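Local coordinates for protein myosin-I heavy chain (Dictyostelium discoideum, PDB 5EJY) that works as an actin-based motor with ATPase activity in the early steps of phagocytosis and in adhesion, and is represented here by its first MyTH4-FERM tail unit, at residues L128-C133 / E193-N198; Y149-I154 / A169-L174. One frame throughout, in Å; residues are numbered along the deposited sequence.

Both contacts lie in the helical MyTH4 domain and both are largely buried. Interaction 1 sets helix 119-133 against the last turn of helix 189-196, while interaction 2, nested within the loop that interaction 1 closes, pairs helix 143-155 with helix 161-180. They share no helix but meet directly: His130 of interaction 1 packs on Ala169 and Ser170 of interaction 2, and the centres of the two contacts are about 12 Å apart. Their chemistry differs. At 128-133/193-198 a histidine ring and a water lie against a helix terminus closed by a Schellman motif; at 149-154/169-174 apolar branches gather round a tyrosine whose polar end binds the N-terminal part of the chain.

Interaction 1 (L128-C133 / E193-N198); sequences LIHFTC and ESIKEN
Phe131 and Ile195 bring their CA atoms to 6.5 Å, the nearest approach of the two backbones, where helix 119-133 of the MyTH4 domain meets the end of helix 189-196. That second helix closes in a Schellman motif: Asn198, with positive phi, is its C-prime residue, and its N bonds to Ile195 O at 2.9 Å. His130 carries the contact. With CG anti to its backbone N (chi1 -169°), the imidazole reaches across to Ile195, whose CG2 sits over the ring in a CH-pi contact, 3.3 Å from the centroid and 9° off the ring normal. Beside it, Phe131 turns CD1 to the same methyl at 3.6 Å, and its CE1 and CZ lie against Lys196 CB, while the lysine's amine leads off to a salt bridge with Glu127. An alanine at His130 would probably leave the Ile195 methyl without its aromatic platform and water 1 without one of its anchors. The amide plane of Asn198 stands 21° from the imidazole plane, and its ND2 bonds to Ser166. Water 1 lies in the imidazole plane, 2.9 Å from His130 ND1, and donates a hydrogen bond to Lys196 O at 3.1 Å.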
ATOM      1  N   LEU A 128      -7.898   3.756  22.977  1.00 22.65           N
ATOM      2  CA  LEU A 128      -7.252   2.444  22.953  1.00 26.33           C
ATOM      3  C   LEU A 128      -8.110   1.396  22.274  1.00 23.90           C
ATOM      4  O   LEU A 128      -7.610   0.584  21.499  1.00 23.73           O
ATOM      5  CB  LEU A 128      -6.928   1.968  24.367  1.00 23.34           C
ATOM      6  CG  LEU A 128      -5.834   2.741  25.102  1.00 27.24           C
ATOM      7  CD1 LEU A 128      -5.673   2.228  26.539  1.00 27.64           C
ATOM      8  CD2 LEU A 128      -4.511   2.632  24.334  1.00 28.77           C
ATOM      9  N   ILE A 129      -9.402   1.392  22.591  1.00 20.66           N
ATOM     10  CA  ILE A 129     -10.329   0.471  21.952  1.00 22.79           C
ATOM     11  C   ILE A 129     -10.285   0.668  20.434  1.00 22.82           C
ATOM     12  O   ILE A 129     -10.227  -0.293  19.662  1.00 21.17           O
ATOM     13  CB  ILE A 129     -11.767   0.665  22.520  1.00 23.59           C
ATOM     14  CG1 ILE A 129     -11.899  -0.057  23.869  1.00 22.55           C
ATOM     15  CG2 ILE A 129     -12.810   0.120  21.575  1.00 21.24           C
ATOM     16  CD1 ILE A 129     -13.177   0.371  24.690  1.00 22.37           C
ATOM     17  N   HIS A 130     -10.292   1.925  20.013  1.00 20.05           N
ATOM     18  CA  HIS A 130     -10.301   2.261  18.598  1.00 21.35           C
ATOM     19  C   HIS A 130      -8.967   1.871  17.923  1.00 20.74           C
ATOM     20  O   HIS A 130      -8.973   1.329  16.815  1.00 20.68           O
ATOM     21  CB  HIS A 130     -10.608   3.758  18.439  1.00 18.68           C
ATOM     22  CG  HIS A 130     -10.902   4.177  17.032  1.00 20.47           C
ATOM     23  ND1 HIS A 130     -11.032   5.499  16.667  1.00 19.97           N
ATOM     24  CD2 HIS A 130     -11.073   3.453  15.899  1.00 21.64           C
ATOM     25  CE1 HIS A 130     -11.271   5.572  15.369  1.00 24.37           C
ATOM     26  NE2 HIS A 130     -11.298   4.347  14.879  1.00 20.89           N
ATOM     27  N   PHE A 131      -7.839   2.116  18.595  1.00 20.37           N
ATOM     28  CA  PHE A 131      -6.531   1.688  18.064  1.00 21.19           C
ATOM     29  C   PHE A 131      -6.549   0.179  17.857  1.00 21.63           C
ATOM     30  O   PHE A 131      -6.035  -0.332  16.865  1.00 19.89           O
ATOM     31  CB  PHE A 131      -5.384   1.979  19.042  1.00 21.59           C
ATOM     32  CG  PHE A 131      -5.186   3.441  19.365  1.00 21.53           C
ATOM     33  CD1 PHE A 131      -5.396   4.423  18.410  1.00 24.34           C
ATOM     34  CD2 PHE A 131      -4.755   3.820  20.630  1.00 22.13           C
ATOM     35  CE1 PHE A 131      -5.199   5.760  18.711  1.00 25.90           C
ATOM     36  CE2 PHE A 131      -4.566   5.166  20.948  1.00 28.81           C
ATOM     37  CZ  PHE A 131      -4.794   6.137  19.989  1.00 26.85           C
ATOM     38  N   THR A 132      -7.123  -0.538  18.820  1.00 19.93           N
ATOM     39  CA  THR A 132      -7.080  -1.994  18.806  1.00 20.19           C
ATOM     40  C   THR A 132      -7.970  -2.531  17.699  1.00 20.78           C
ATOM     41  O   THR A 132      -7.557  -3.403  16.945  1.00 19.45           O
ATOM     42  CB  THR A 132      -7.493  -2.587  20.190  1.00 19.93           C
ATOM     43  OG1 THR A 132      -6.649  -2.028  21.198  1.00 20.81           O
ATOM     44  CG2 THR A 132      -7.332  -4.118  20.205  1.00 21.76           C
ATOM     45  N   CYS A 133      -9.188  -2.000  17.601  1.00 20.48           N
ATOM     46  CA  CYS A 133     -10.101  -2.383  16.529  1.00 19.32           C
ATOM     47  C   CYS A 133      -9.499  -2.144  15.136  1.00 20.20           C
ATOM     48  O   CYS A 133      -9.837  -2.856  14.182  1.00 18.60           O
ATOM     49  CB  CYS A 133     -11.411  -1.605  16.646  1.00 19.54           C
ATOM     50  SG  CYS A 133     -12.445  -2.155  18.042  1.00 21.46           S
ATOM     51  N   GLU A 193      -2.501   8.891  15.153  1.00 26.56           N
ATOM     52  CA  GLU A 193      -2.975  10.266  15.343  1.00 26.84           C
ATOM     53  C   GLU A 193      -4.355  10.481  14.732  1.00 30.49           C
ATOM     54  O   GLU A 193      -5.242  11.046  15.372  1.00 31.64           O
ATOM     55  CB  GLU A 193      -1.948  11.269  14.803  1.00 32.42           C
ATOM     56  CG  GLU A 193      -0.685  11.312  15.652  1.00 33.48           C
ATOM     57  CD  GLU A 193       0.416  12.183  15.070  1.00 49.51           C
ATOM     58  OE1 GLU A 193       0.572  12.216  13.827  1.00 50.00           O
ATOM     59  OE2 GLU A 193       1.136  12.828  15.866  1.00 56.37           O
ATOM     60  N   SER A 194      -4.544  10.014  13.503  1.00 24.61           N
ATOM     61  CA  SER A 194      -5.851  10.059  12.848  1.00 27.75           C
ATOM     62  C   SER A 194      -6.915   9.237  13.578  1.00 26.89           C
ATOM     63  O   SER A 194      -8.033   9.704  13.801  1.00 26.21           O
ATOM     64  CB  SER A 194      -5.738   9.567  11.401  1.00 26.47           C
ATOM     65  OG  SER A 194      -4.957  10.457  10.626  1.00 30.97           O
ATOM     66  N   ILE A 195      -6.577   7.998  13.933  1.00 22.74           N
ATOM     67  CA  ILE A 195      -7.519   7.139  14.638  1.00 21.21           C
ATOM     68  C   ILE A 195      -7.959   7.802  15.937  1.00 26.62           C
ATOM     69  O   ILE A 195      -9.153   7.856  16.240  1.00 25.92           O
ATOM     70  CB  ILE A 195      -6.894   5.764  14.970  1.00 23.72           C
ATOM     71  CG1 ILE A 195      -6.599   4.993  13.678  1.00 22.58           C
ATOM     72  CG2 ILE A 195      -7.831   4.955  15.873  1.00 21.08           C
ATOM     73  CD1 ILE A 195      -5.729   3.764  13.888  1.00 18.82           C
ATOM     74  N   LYS A 196      -6.987   8.299  16.698  1.00 23.98           N
ATOM     75  CA  LYS A 196      -7.270   8.934  17.986  1.00 28.02           C
ATOM     76  C   LYS A 196      -8.336  10.001  17.816  1.00 28.87           C
ATOM     77  O   LYS A 196      -9.305  10.051  18.585  1.00 26.37           O
ATOM     78  CB  LYS A 196      -5.995   9.542  18.594  1.00 28.43           C
ATOM     79  CG  LYS A 196      -6.217  10.350  19.886  1.00 32.96           C
ATOM     80  CD  LYS A 196      -4.903  10.632  20.620  1.00 35.15           C
ATOM     81  CE  LYS A 196      -4.910  11.970  21.350  1.00 40.82           C
ATOM     82  NZ  LYS A 196      -6.229  12.339  21.946  1.00 43.10           N
ATOM     83  N   GLU A 197      -8.168  10.838  16.793  1.00 28.40           N
ATOM     84  CA  GLU A 197      -9.084  11.955  16.560  1.00 31.15           C
ATOM     85  C   GLU A 197     -10.275  11.594  15.687  1.00 31.60           C
ATOM     86  O   GLU A 197     -11.008  12.478  15.248  1.00 30.63           O
ATOM     87  CB  GLU A 197      -8.356  13.142  15.934  1.00 33.69           C
ATOM     88  CG  GLU A 197      -7.082  13.558  16.637  1.00 41.66           C
ATOM     89  CD  GLU A 197      -6.524  14.861  16.077  1.00 59.18           C
ATOM     90  OE1 GLU A 197      -5.288  14.970  15.913  1.00 58.97           O
ATOM     91  OE2 GLU A 197      -7.328  15.777  15.791  1.00 59.15           O
ATOM     92  N   ASN A 198     -10.474  10.305  15.437  1.00 25.81           N
ATOM     93  CA  ASN A 198     -11.632   9.847  14.681  1.00 24.13           C
ATOM     94  C   ASN A 198     -11.733  10.488  13.292  1.00 30.65           C
ATOM     95  O   ASN A 198     -12.817  10.887  12.856  1.00 29.76           O
ATOM     96  CB  ASN A 198     -12.925  10.087  15.487  1.00 29.18           C
ATOM     97  CG  ASN A 198     -13.018   9.183  16.720  1.00 32.50           C
ATOM     98  OD1 ASN A 198     -12.819   7.976  16.625  1.00 26.03           O
ATOM     99  ND2 ASN A 198     -13.298   9.772  17.882  1.00 23.79           N
TER
HETATM  100  O   HOH W   1     -10.588   7.255  18.978  1.00 26.09           O

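Interaction 2 (Y149-I154 / A169-L174)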
ATOM      1  N   TYR A 149     -21.212  -4.812  23.265  1.00 24.30           N
ATOM      2  CA  TYR A 149     -20.732  -3.735  24.110  1.00 25.23           C
ATOM      3  C   TYR A 149     -20.615  -2.420  23.330  1.00 29.02           C
ATOM      4  O   TYR A 149     -20.989  -1.357  23.830  1.00 27.48           O
ATOM      5  CB  TYR A 149     -19.388  -4.125  24.732  1.00 29.00           C
ATOM      6  CG  TYR A 149     -18.859  -3.110  25.707  1.00 27.63           C
ATOM      7  CD1 TYR A 149     -19.492  -2.903  26.929  1.00 35.17           C
ATOM      8  CD2 TYR A 149     -17.728  -2.368  25.420  1.00 23.85           C
ATOM      9  CE1 TYR A 149     -19.011  -1.981  27.833  1.00 34.52           C
ATOM     10  CE2 TYR A 149     -17.234  -1.442  26.311  1.00 22.33           C
ATOM     11  CZ  TYR A 149     -17.890  -1.253  27.524  1.00 32.39           C
ATOM     12  OH  TYR A 149     -17.427  -0.335  28.426  1.00 29.75           O
ATOM     13  N   LEU A 150     -20.097  -2.503  22.103  1.00 27.01           N
ATOM     14  CA  LEU A 150     -19.976  -1.331  21.235  1.00 25.52           C
ATOM     15  C   LEU A 150     -21.348  -0.723  20.920  1.00 25.23           C
ATOM     16  O   LEU A 150     -21.551   0.470  21.048  1.00 24.72           O
ATOM     17  CB  LEU A 150     -19.289  -1.714  19.911  1.00 23.36           C
ATOM     18  CG  LEU A 150     -17.788  -2.019  19.963  1.00 24.62           C
ATOM     19  CD1 LEU A 150     -17.271  -2.399  18.578  1.00 23.62           C
ATOM     20  CD2 LEU A 150     -17.044  -0.814  20.499  1.00 27.33           C
ATOM     21  N   LYS A 151     -22.268  -1.556  20.463  1.00 27.49           N
ATOM     22  CA  LYS A 151     -23.560  -1.054  20.011  1.00 31.79           C
ATOM     23  C   LYS A 151     -24.340  -0.460  21.179  1.00 33.64           C
ATOM     24  O   LYS A 151     -24.955   0.605  21.053  1.00 36.23           O
ATOM     25  CB  LYS A 151     -24.354  -2.162  19.319  1.00 30.54           C
ATOM     26  CG  LYS A 151     -23.652  -2.749  18.118  1.00 40.00           C
ATOM     27  CD  LYS A 151     -24.593  -3.521  17.211  1.00 42.55           C
ATOM     28  CE  LYS A 151     -25.396  -2.579  16.320  1.00 47.73           C
ATOM     29  NZ  LYS A 151     -26.227  -3.345  15.342  1.00 51.32           N
ATOM     30  N   THR A 152     -24.301  -1.133  22.323  1.00 31.89           N
ATOM     31  CA  THR A 152     -24.937  -0.580  23.519  1.00 35.50           C
ATOM     32  C   THR A 152     -24.361   0.794  23.819  1.00 39.27           C
ATOM     33  O   THR A 152     -25.086   1.737  24.158  1.00 35.98           O
ATOM     34  CB  THR A 152     -24.743  -1.486  24.747  1.00 36.93           C
ATOM     35  OG1 THR A 152     -25.391  -2.744  24.517  1.00 39.86           O
ATOM     36  CG2 THR A 152     -25.335  -0.833  25.990  1.00 39.12           C
ATOM     37  N   THR A 153     -23.047   0.921  23.689  1.00 30.47           N
ATOM     38  CA  THR A 153     -22.403   2.199  23.963  1.00 31.20           C
ATOM     39  C   THR A 153     -22.852   3.269  22.966  1.00 35.89           C
ATOM     40  O   THR A 153     -23.092   4.422  23.338  1.00 33.85           O
ATOM     41  CB  THR A 153     -20.882   2.073  23.905  1.00 31.18           C
ATOM     42  OG1 THR A 153     -20.442   1.162  24.921  1.00 31.73           O
ATOM     43  CG2 THR A 153     -20.234   3.422  24.117  1.00 29.18           C
ATOM     44  N   ILE A 154     -22.961   2.876  21.699  1.00 32.47           N
ATOM     45  CA  ILE A 154     -23.364   3.794  20.641  1.00 35.48           C
ATOM     46  C   ILE A 154     -24.836   4.218  20.776  1.00 38.89           C
ATOM     47  O   ILE A 154     -25.200   5.360  20.498  1.00 38.59           O
ATOM     48  CB  ILE A 154     -23.170   3.156  19.251  1.00 35.82           C
ATOM     49  CG1 ILE A 154     -21.674   2.909  18.964  1.00 29.27           C
ATOM     50  CG2 ILE A 154     -23.780   4.050  18.174  1.00 35.43           C
ATOM     51  CD1 ILE A 154     -21.425   1.892  17.844  1.00 30.00           C
ATOM     52  N   ALA A 169     -16.735   4.714  15.430  1.00 22.69           N
ATOM     53  CA  ALA A 169     -15.615   4.496  14.496  1.00 23.10           C
ATOM     54  C   ALA A 169     -14.968   3.123  14.705  1.00 22.78           C
ATOM     55  O   ALA A 169     -14.453   2.512  13.755  1.00 23.92           O
ATOM     56  CB  ALA A 169     -14.591   5.600  14.632  1.00 25.46           C
ATOM     57  N   SER A 170     -15.002   2.638  15.947  1.00 23.27           N
ATOM     58  CA  SER A 170     -14.466   1.312  16.269  1.00 24.69           C
ATOM     59  C   SER A 170     -15.332   0.234  15.657  1.00 25.12           C
ATOM     60  O   SER A 170     -14.830  -0.703  15.069  1.00 21.41           O
ATOM     61  CB  SER A 170     -14.396   1.081  17.781  1.00 19.15           C
ATOM     62  OG  SER A 170     -13.465   1.948  18.395  1.00 24.06           O
ATOM     63  N   TYR A 171     -16.648   0.361  15.804  1.00 26.09           N
ATOM     64  CA  TYR A 171     -17.545  -0.628  15.227  1.00 19.80           C
ATOM     65  C   TYR A 171     -17.394  -0.670  13.713  1.00 21.22           C
ATOM     66  O   TYR A 171     -17.334  -1.742  13.111  1.00 21.32           O
ATOM     67  CB  TYR A 171     -19.007  -0.305  15.587  1.00 26.05           C
ATOM     68  CG  TYR A 171     -19.961  -1.409  15.201  1.00 28.60           C
ATOM     69  CD1 TYR A 171     -20.104  -2.530  16.000  1.00 30.66           C
ATOM     70  CD2 TYR A 171     -20.723  -1.330  14.041  1.00 32.86           C
ATOM     71  CE1 TYR A 171     -20.977  -3.546  15.661  1.00 34.96           C
ATOM     72  CE2 TYR A 171     -21.601  -2.339  13.691  1.00 30.86           C
ATOM     73  CZ  TYR A 171     -21.725  -3.446  14.508  1.00 39.01           C
ATOM     74  OH  TYR A 171     -22.585  -4.468  14.178  1.00 36.39           O
ATOM     75  N   PHE A 172     -17.358   0.507  13.100  1.00 22.21           N
ATOM     76  CA  PHE A 172     -17.232   0.587  11.647  1.00 21.78           C
ATOM     77  C   PHE A 172     -15.890  -0.006  11.164  1.00 19.48           C
ATOM     78  O   PHE A 172     -15.853  -0.746  10.187  1.00 20.15           O
ATOM     79  CB  PHE A 172     -17.377   2.037  11.185  1.00 19.97           C
ATOM     80  CG  PHE A 172     -17.367   2.197   9.683  1.00 27.33           C
ATOM     81  CD1 PHE A 172     -18.354   1.613   8.900  1.00 26.17           C
ATOM     82  CD2 PHE A 172     -16.368   2.926   9.058  1.00 24.16           C
ATOM     83  CE1 PHE A 172     -18.340   1.755   7.514  1.00 32.12           C
ATOM     84  CE2 PHE A 172     -16.348   3.070   7.665  1.00 26.78           C
ATOM     85  CZ  PHE A 172     -17.334   2.486   6.897  1.00 27.24           C
ATOM     86  N   ILE A 173     -14.797   0.291  11.846  1.00 19.85           N
ATOM     87  CA  ILE A 173     -13.508  -0.267  11.353  1.00 18.51           C
ATOM     88  C   ILE A 173     -13.484  -1.802  11.503  1.00 22.42           C
ATOM     89  O   ILE A 173     -12.874  -2.512  10.702  1.00 21.20           O
ATOM     90  CB  ILE A 173     -12.263   0.447  11.960  1.00 22.05           C
ATOM     91  CG1 ILE A 173     -11.037   0.303  11.028  1.00 16.38           C
ATOM     92  CG2 ILE A 173     -11.932  -0.066  13.362  1.00 21.23           C
ATOM     93  CD1 ILE A 173     -11.181   1.065   9.729  1.00 20.41           C
ATOM     94  N   LEU A 174     -14.185  -2.342  12.498  1.00 22.03           N
ATOM     95  CA  LEU A 174     -14.260  -3.804  12.589  1.00 21.88           C
ATOM     96  C   LEU A 174     -14.997  -4.358  11.378  1.00 22.69           C
ATOM     97  O   LEU A 174     -14.607  -5.387  10.843  1.00 25.75           O
ATOM     98  CB  LEU A 174     -14.964  -4.282  13.866  1.00 23.59           C
ATOM     99  CG  LEU A 174     -14.279  -4.193  15.230  1.00 24.19           C
ATOM    100  CD1 LEU A 174     -15.220  -4.805  16.287  1.00 25.99           C
ATOM    101  CD2 LEU A 174     -12.941  -4.908  15.237  1.00 23.78           C
TER
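Leu150 points its CD1 methyl into the hollow between Tyr171 and Leu174, one turn apart on the facing helix. There it lies 3.8 Å from Tyr171 CA and 3.9 Å from Leu174 CD1. The axes of segments 149-154 and 169-174 run at 141° and approach to 10.0 Å, so two neighbouring helices of the MyTH4 domain meet in a broadly antiparallel sense with side chains filling the gap. Tyr171 is the bump coming the other way. Its CG stands anti to the backbone N (chi1 -171°), and the ring lies among Leu150, Lys151 and Ile154. Leu150 CD1 abuts the ring edge, in its plane, whereas Lys151 CG comes in obliquely to 3.7 Å from Tyr171 CE1. From there the lysine follows the ring outward, CD passing 3.8 Å from Tyr171 OH before the chain bends at chi3 (79°), which places CE. At the base of the tyrosine, Ile154 crosses it at about a right angle and rests CD1 on Tyr171 CB at 4.0 Å. Ser170 adds a looser touch, its CB 4.2 Å from Leu150 CD2. Outside the pair, Trp126 of helix 119-133 packs on Leu150. The polar ends turn to the N-terminal part of the chain: Tyr171 OH bonds to Gln4 and Ile5 N, and Lys151 NZ to Gln4 and Leu6 O, with a salt bridge to Asp8. The contact is thus mainly apolar, and no hydrogen bond joins the segments; the polar tips of tyrosine and lysine instead fasten the N-terminal residues onto this helix pair.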